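PDB 4ER8: REP-associated tyrosine transposase from Escherichia coli, which binds REP hairpin DNA, cleaves bacterial interspersed mosaic elements upstream and downstream of the REP sequence, and catalyses their recombination. Local coordinates for residues G144-P147 with I148-G152; I39-V42 with K43-P47. All coordinates share one frame; numbering follows the deposited sequence.

Contact 1 of 2, residues G144-P147 with I148-G152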
ATOM      1  N   GLY A 144     -10.398  -0.313  18.230  1.00 59.10           N
ATOM      2  CA  GLY A 144     -10.123   0.940  18.943  1.00 58.29           C
ATOM      3  C   GLY A 144      -8.734   1.462  18.684  1.00 57.26           C
ATOM      4  O   GLY A 144      -8.008   1.800  19.623  1.00 57.43           O
ATOM      5  N   LEU A 145      -8.371   1.511  17.406  1.00 56.55           N
ATOM      6  CA  LEU A 145      -7.034   1.880  16.985  1.00 55.56           C
ATOM      7  C   LEU A 145      -6.885   3.364  16.774  1.00 54.34           C
ATOM      8  O   LEU A 145      -5.994   3.991  17.364  1.00 53.76           O
ATOM      9  CB  LEU A 145      -6.671   1.158  15.703  1.00 56.40           C
ATOM     10  CG  LEU A 145      -5.774  -0.069  15.887  1.00 58.03           C
ATOM     11  CD1 LEU A 145      -4.381   0.379  16.411  1.00 59.65           C
ATOM     12  CD2 LEU A 145      -6.435  -1.148  16.776  1.00 57.74           C
ATOM     13  N   TYR A 146      -7.768   3.917  15.944  1.00 52.70           N
ATOM     14  CA  TYR A 146      -7.751   5.357  15.645  1.00 51.71           C
ATOM     15  C   TYR A 146      -9.093   6.062  15.885  1.00 50.42           C
ATOM     16  O   TYR A 146     -10.135   5.543  15.485  1.00 49.83           O
ATOM     17  CB  TYR A 146      -7.336   5.598  14.180  1.00 51.50           C
ATOM     18  CG  TYR A 146      -5.857   5.445  13.892  1.00 50.69           C
ATOM     19  CD1 TYR A 146      -5.316   4.188  13.697  1.00 51.16           C
ATOM     20  CD2 TYR A 146      -5.010   6.553  13.776  1.00 50.10           C
ATOM     21  CE1 TYR A 146      -3.971   4.002  13.424  1.00 49.46           C
ATOM     22  CE2 TYR A 146      -3.646   6.384  13.473  1.00 49.82           C
ATOM     23  CZ  TYR A 146      -3.126   5.082  13.303  1.00 48.47           C
ATOM     24  OH  TYR A 146      -1.786   4.805  13.028  1.00 42.44           O
ATOM     25  N   PRO A 147      -9.052   7.278  16.464  1.00 49.63           N
ATOM     26  CA  PRO A 147     -10.290   8.053  16.501  1.00 49.11           C
ATOM     27  C   PRO A 147     -10.690   8.472  15.060  1.00 49.40           C
ATOM     28  O   PRO A 147      -9.874   8.994  14.280  1.00 48.69           O
ATOM     29  CB  PRO A 147      -9.892   9.288  17.323  1.00 48.84           C
ATOM     30  CG  PRO A 147      -8.436   9.547  16.935  1.00 47.85           C
ATOM     31  CD  PRO A 147      -7.858   8.145  16.645  1.00 49.50           C
ATOM     32  N   ILE A 148     -11.943   8.246  14.710  1.00 49.48           N
ATOM     33  CA  ILE A 148     -12.458   8.621  13.414  1.00 48.75           C
ATOM     34  C   ILE A 148     -11.998  10.027  13.016  1.00 48.69           C
ATOM     35  O   ILE A 148     -11.733  10.269  11.851  1.00 49.03           O
ATOM     36  CB  ILE A 148     -14.025   8.434  13.411  1.00 49.63           C
ATOM     37  CG1 ILE A 148     -14.552   8.068  12.013  1.00 50.14           C
ATOM     38  CG2 ILE A 148     -14.788   9.616  14.099  1.00 48.45           C
ATOM     39  CD1 ILE A 148     -14.899   9.276  11.172  1.00 52.07           C
ATOM     40  N   ASP A 149     -11.845  10.937  13.978  1.00 48.75           N
ATOM     41  CA  ASP A 149     -11.479  12.339  13.663  1.00 49.15           C
ATOM     42  C   ASP A 149      -9.977  12.610  13.673  1.00 49.19           C
ATOM     43  O   ASP A 149      -9.543  13.768  13.597  1.00 49.02           O
ATOM     44  CB  ASP A 149     -12.204  13.366  14.561  1.00 48.70           C
ATOM     45  CG  ASP A 149     -11.913  13.175  16.060  1.00 50.61           C
ATOM     46  OD1 ASP A 149     -12.190  14.142  16.805  1.00 49.42           O
ATOM     47  OD2 ASP A 149     -11.418  12.087  16.503  1.00 51.99           O
ATOM     48  N   TRP A 150      -9.198  11.539  13.750  1.00 49.18           N
ATOM     49  CA  TRP A 150      -7.753  11.622  13.690  1.00 49.26           C
ATOM     50  C   TRP A 150      -7.202  12.560  12.606  1.00 49.75           C
ATOM     51  O   TRP A 150      -7.710  12.662  11.468  1.00 48.84           O
ATOM     52  CB  TRP A 150      -7.172  10.226  13.540  1.00 49.69           C
ATOM     53  CG  TRP A 150      -5.684  10.141  13.691  1.00 49.88           C
ATOM     54  CD1 TRP A 150      -4.965  10.121  14.855  1.00 50.01           C
ATOM     55  CD2 TRP A 150      -4.733  10.072  12.634  1.00 50.25           C
ATOM     56  NE1 TRP A 150      -3.623  10.043  14.582  1.00 48.47           N
ATOM     57  CE2 TRP A 150      -3.455  10.006  13.226  1.00 50.14           C
ATOM     58  CE3 TRP A 150      -4.837  10.051  11.240  1.00 48.17           C
ATOM     59  CZ2 TRP A 150      -2.297   9.923  12.472  1.00 51.51           C
ATOM     60  CZ3 TRP A 150      -3.699   9.973  10.499  1.00 49.01           C
ATOM     61  CH2 TRP A 150      -2.436   9.915  11.110  1.00 51.70           C
ATOM     62  N   ALA A 151      -6.162  13.280  13.011  1.00 50.12           N
ATOM     63  CA  ALA A 151      -5.397  14.083  12.102  1.00 51.09           C
ATOM     64  C   ALA A 151      -3.941  13.837  12.473  1.00 51.59           C
ATOM     65  O   ALA A 151      -3.668  13.243  13.524  1.00 51.65           O
ATOM     66  CB  ALA A 151      -5.777  15.551  12.224  1.00 50.60           C
ATOM     67  N   GLY A 152      -3.015  14.277  11.605  1.00 51.94           N
ATOM     68  CA  GLY A 152      -1.577  14.124  11.845  1.00 51.53           C
ATOM     69  C   GLY A 152      -0.772  14.951  10.887  1.00 51.53           C
ATOM     70  O   GLY A 152      -1.270  15.322   9.835  1.00 51.15           O
TER
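Between Pro147 and Trp150 the chain reverses in a type I beta turn, closed by a hydrogen bond from Trp150 N to Pro147 O (2.7 Å, 161° at the hydrogen), with the donor standing well above the carbonyl plane. The turn brings two aromatic side chains next to each other, both pointing the same way. Tyr146 presents an edge, through CD2 and CE2, to one face of the indole in a T-shaped stack: CE2 lies 3.6 Å from Trp150 CE2, and the planes stand at 87°. The indole reaches this place because its CG is anti to the backbone N (chi1 -170°). Pro147 opens the turn, with Ile148 and Asp149 at its corners; its ring sets CG 3.7 Å from Trp150 CB, while Gly152 CA approaches the other face of the indole near the rim. Replacing Trp150 with an alanine would probably leave the Tyr146 edge without the indole face it packs on. Tyr146 OH is hydrogen-bonded to Asp114, and its ring also meets Tyr117 edge-to-face. The arrangement is a beta turn flanked by an edge-to-face aromatic pair, which packs the loop after helix 137-142 onto helix 106-122.

Contact 2 of 2, residues I39-V42 with K43-P47. With nucleotides of chain B.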
ATOM      1  N   ILE A  39      -6.308  -8.781  -4.427  1.00 52.29           N
ATOM      2  CA  ILE A  39      -5.552  -8.930  -3.180  1.00 51.60           C
ATOM      3  C   ILE A  39      -6.100 -10.107  -2.401  1.00 52.24           C
ATOM      4  O   ILE A  39      -5.338 -10.899  -1.838  1.00 51.08           O
ATOM      5  CB  ILE A  39      -5.685  -7.687  -2.299  1.00 51.68           C
ATOM      6  CG1 ILE A  39      -5.060  -6.445  -2.983  1.00 50.27           C
ATOM      7  CG2 ILE A  39      -5.160  -7.962  -0.891  1.00 48.69           C
ATOM      8  CD1 ILE A  39      -5.638  -5.115  -2.487  1.00 48.50           C
ATOM      9  N   ILE A  40      -7.431 -10.208  -2.381  1.00 53.61           N
ATOM     10  CA  ILE A  40      -8.139 -11.352  -1.790  1.00 55.12           C
ATOM     11  C   ILE A  40      -7.663 -12.707  -2.346  1.00 55.45           C
ATOM     12  O   ILE A  40      -7.284 -13.608  -1.575  1.00 55.30           O
ATOM     13  CB  ILE A  40      -9.649 -11.270  -2.064  1.00 55.78           C
ATOM     14  CG1 ILE A  40     -10.251  -9.909  -1.657  1.00 55.72           C
ATOM     15  CG2 ILE A  40     -10.350 -12.480  -1.429  1.00 57.01           C
ATOM     16  CD1 ILE A  40     -10.046  -9.563  -0.217  1.00 57.22           C
ATOM     17  N   LYS A  41      -7.680 -12.838  -3.677  1.00 56.06           N
ATOM     18  CA  LYS A  41      -7.275 -14.088  -4.338  1.00 57.42           C
ATOM     19  C   LYS A  41      -5.872 -14.511  -3.917  1.00 57.11           C
ATOM     20  O   LYS A  41      -5.634 -15.682  -3.629  1.00 57.36           O
ATOM     21  CB  LYS A  41      -7.382 -13.968  -5.870  1.00 57.87           C
ATOM     22  CG  LYS A  41      -7.192 -15.292  -6.655  1.00 60.88           C
ATOM     23  CD  LYS A  41      -8.519 -15.760  -7.320  1.00 67.30           C
ATOM     24  CE  LYS A  41      -8.337 -16.412  -8.736  1.00 69.65           C
ATOM     25  NZ  LYS A  41      -7.868 -17.859  -8.757  1.00 70.50           N
ATOM     26  N   VAL A  42      -4.959 -13.537  -3.867  1.00 57.49           N
ATOM     27  CA  VAL A  42      -3.538 -13.786  -3.568  1.00 57.50           C
ATOM     28  C   VAL A  42      -3.327 -14.073  -2.078  1.00 57.70           C
ATOM     29  O   VAL A  42      -2.545 -14.963  -1.695  1.00 57.55           O
ATOM     30  CB  VAL A  42      -2.618 -12.603  -4.069  1.00 57.64           C
ATOM     31  CG1 VAL A  42      -1.119 -12.920  -3.850  1.00 56.67           C
ATOM     32  CG2 VAL A  42      -2.864 -12.317  -5.542  1.00 56.68           C
ATOM     33  N   LYS A  43      -4.046 -13.319  -1.247  1.00 58.05           N
ATOM     34  CA  LYS A  43      -3.921 -13.426   0.197  1.00 58.28           C
ATOM     35  C   LYS A  43      -4.264 -14.832   0.628  1.00 59.07           C
ATOM     36  O   LYS A  43      -3.527 -15.428   1.431  1.00 58.57           O
ATOM     37  CB  LYS A  43      -4.816 -12.408   0.893  1.00 58.23           C
ATOM     38  CG  LYS A  43      -4.472 -12.184   2.350  1.00 56.52           C
ATOM     39  CD  LYS A  43      -5.376 -11.113   2.981  1.00 56.38           C
ATOM     40  CE  LYS A  43      -5.030 -10.849   4.456  1.00 54.56           C
ATOM     41  NZ  LYS A  43      -4.866 -12.122   5.230  1.00 54.78           N
ATOM     42  N   ARG A  44      -5.365 -15.352   0.070  1.00 60.23           N
ATOM     43  CA  ARG A  44      -5.792 -16.754   0.273  1.00 62.30           C
ATOM     44  C   ARG A  44      -4.663 -17.770  -0.023  1.00 62.32           C
ATOM     45  O   ARG A  44      -4.353 -18.630   0.814  1.00 62.38           O
ATOM     46  CB  ARG A  44      -7.049 -17.090  -0.565  1.00 63.09           C
ATOM     47  CG  ARG A  44      -8.385 -16.376  -0.127  1.00 67.72           C
ATOM     48  CD  ARG A  44      -9.604 -16.614  -1.099  1.00 73.94           C
ATOM     49  NE  ARG A  44      -9.773 -18.031  -1.466  1.00 78.49           N
ATOM     50  CZ  ARG A  44      -9.492 -18.559  -2.666  1.00 80.94           C
ATOM     51  NH1 ARG A  44      -9.045 -17.788  -3.661  1.00 80.77           N
ATOM     52  NH2 ARG A  44      -9.670 -19.867  -2.878  1.00 81.43           N
ATOM     53  N   ASP A  45      -4.025 -17.637  -1.190  1.00 62.29           N
ATOM     54  CA  ASP A  45      -3.015 -18.604  -1.644  1.00 62.11           C
ATOM     55  C   ASP A  45      -1.658 -18.481  -0.937  1.00 60.93           C
ATOM     56  O   ASP A  45      -0.916 -19.463  -0.794  1.00 59.92           O
ATOM     57  CB  ASP A  45      -2.884 -18.523  -3.171  1.00 62.63           C
ATOM     58  CG  ASP A  45      -4.250 -18.665  -3.881  1.00 65.94           C
ATOM     59  OD1 ASP A  45      -5.089 -19.470  -3.395  1.00 67.25           O
ATOM     60  OD2 ASP A  45      -4.502 -17.976  -4.911  1.00 69.03           O
ATOM     61  N   ARG A  46      -1.343 -17.268  -0.487  1.00 60.25           N
ATOM     62  CA  ARG A  46      -0.071 -17.007   0.186  1.00 59.14           C
ATOM     63  C   ARG A  46      -0.383 -16.095   1.338  1.00 58.87           C
ATOM     64  O   ARG A  46      -0.299 -14.878   1.196  1.00 59.37           O
ATOM     65  CB  ARG A  46       0.918 -16.350  -0.768  1.00 58.50           C
ATOM     66  CG  ARG A  46       1.221 -17.174  -2.029  1.00 58.01           C
ATOM     67  CD  ARG A  46       2.090 -16.395  -3.000  1.00 55.81           C
ATOM     68  NE  ARG A  46       2.279 -17.070  -4.281  1.00 52.32           N
ATOM     69  CZ  ARG A  46       3.396 -17.693  -4.640  1.00 49.55           C
ATOM     70  NH1 ARG A  46       4.439 -17.729  -3.806  1.00 48.39           N
ATOM     71  NH2 ARG A  46       3.471 -18.272  -5.839  1.00 47.76           N
ATOM     72  N   PRO A  47      -0.797 -16.670   2.481  1.00 58.12           N
ATOM     73  CA  PRO A  47      -1.288 -15.834   3.599  1.00 57.12           C
ATOM     74  C   PRO A  47      -0.343 -14.694   4.012  1.00 55.47           C
ATOM     75  O   PRO A  47       0.884 -14.854   4.010  1.00 55.40           O
ATOM     76  CB  PRO A  47      -1.473 -16.844   4.763  1.00 57.40           C
ATOM     77  CG  PRO A  47      -0.801 -18.105   4.318  1.00 58.10           C
ATOM     78  CD  PRO A  47      -0.884 -18.104   2.797  1.00 57.94           C
TER
ATOM     79  P    DA B  12       6.374 -20.487  -7.972  1.00 51.19           P
ATOM     80  OP1  DA B  12       5.787 -19.758  -6.839  1.00 52.54           O
ATOM     81  OP2  DA B  12       6.803 -21.884  -7.753  1.00 51.67           O
ATOM     82  O5'  DA B  12       5.387 -20.331  -9.230  1.00 47.44           O
ATOM     83  C5'  DA B  12       4.824 -19.098  -9.537  1.00 49.74           C
ATOM     84  C4'  DA B  12       3.898 -19.198 -10.737  1.00 49.93           C
ATOM     85  O4'  DA B  12       4.649 -19.498 -11.945  1.00 50.74           O
ATOM     86  C3'  DA B  12       2.891 -20.338 -10.624  1.00 52.80           C
ATOM     87  O3'  DA B  12       1.700 -19.998 -11.338  1.00 54.60           O
ATOM     88  C2'  DA B  12       3.593 -21.524 -11.292  1.00 52.31           C
ATOM     89  C1'  DA B  12       4.259 -20.793 -12.453  1.00 51.16           C
ATOM     90  N9   DA B  12       5.427 -21.507 -12.959  1.00 48.88           N
ATOM     91  C8   DA B  12       6.085 -22.558 -12.364  1.00 49.28           C
ATOM     92  N7   DA B  12       7.127 -22.988 -13.043  1.00 47.21           N
ATOM     93  C5   DA B  12       7.141 -22.160 -14.162  1.00 45.71           C
ATOM     94  C6   DA B  12       8.001 -22.090 -15.285  1.00 46.12           C
ATOM     95  N6   DA B  12       9.044 -22.918 -15.442  1.00 43.84           N
ATOM     96  N1   DA B  12       7.755 -21.140 -16.231  1.00 46.57           N
ATOM     97  C2   DA B  12       6.707 -20.311 -16.053  1.00 46.53           C
ATOM     98  N3   DA B  12       5.826 -20.291 -15.048  1.00 45.90           N
ATOM     99  C4   DA B  12       6.107 -21.240 -14.129  1.00 46.59           C
TER
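Ile39 and Lys43 are joined by the first of the main-chain bonds at the C-terminal end of helix 32-45, an alpha-helix packed beside the antiparallel sheet of this HUH nuclease. In these i to i+4 bonds Lys43 N donates to Ile39 O (2.8 Å), Arg44 N to Ile40 O (3.1 Å, almost straight at 173°) and Arg46 N to Val42 O (2.9 Å). Arg46 is the first residue to leave helical angles, yet its N-H still serves the last turn.

The apolar side chains divide by face. Branched Ile39 suits the buried side against Ile50 and Trp53 of strand 49-55, and compact Val42 fits against Glu79 and Ile80 of helix 73-87. Ile40 is exposed, its CG2 4.2 Å from Arg44 CD.

Charged side chains supply the third kind of contact. Lys43 hydrogen-bonds through NZ to Phe48 O and makes a cation-pi contact with the Phe48 ring. Lys41 NZ, 5.1 Å from Asp45 OD2, may be weakly attracted to it without contact, and forms a long, weak ion pair with a DNA phosphate. In Arg46, CG lies anti to the carbonyl carbon (chi1 -58°), and from there the chain runs extended to NE, long enough to bring the guanidinium to the DNA backbone. There the in-plane edge meets a phosphate: Arg46 NH2 donates to OP1 of DA12 of chain B at 2.9 Å and 172°.

How the contacts relate
Contact 1 belongs to the surface, whereas contact 2 is partly buried, with Ile39 and Val42 turned into the protein and charged residues outside. Their centres lie 28 Å apart, they do not touch, and they share no helix or strand: residues 144-152 form a loop packed on helix 106-122, and residues 39-47 end helix 32-45 beside strand 49-55 and helix 73-87. The chemistry follows the setting. An irregular loop relies on one turn bond and aromatic packing; the helix end is held by repeated main-chain bonds and buried aliphatic side chains, while Arg46 reaches outward to the DNA. Contact 1 remains about 19 Å from the DNA at its nearest atom.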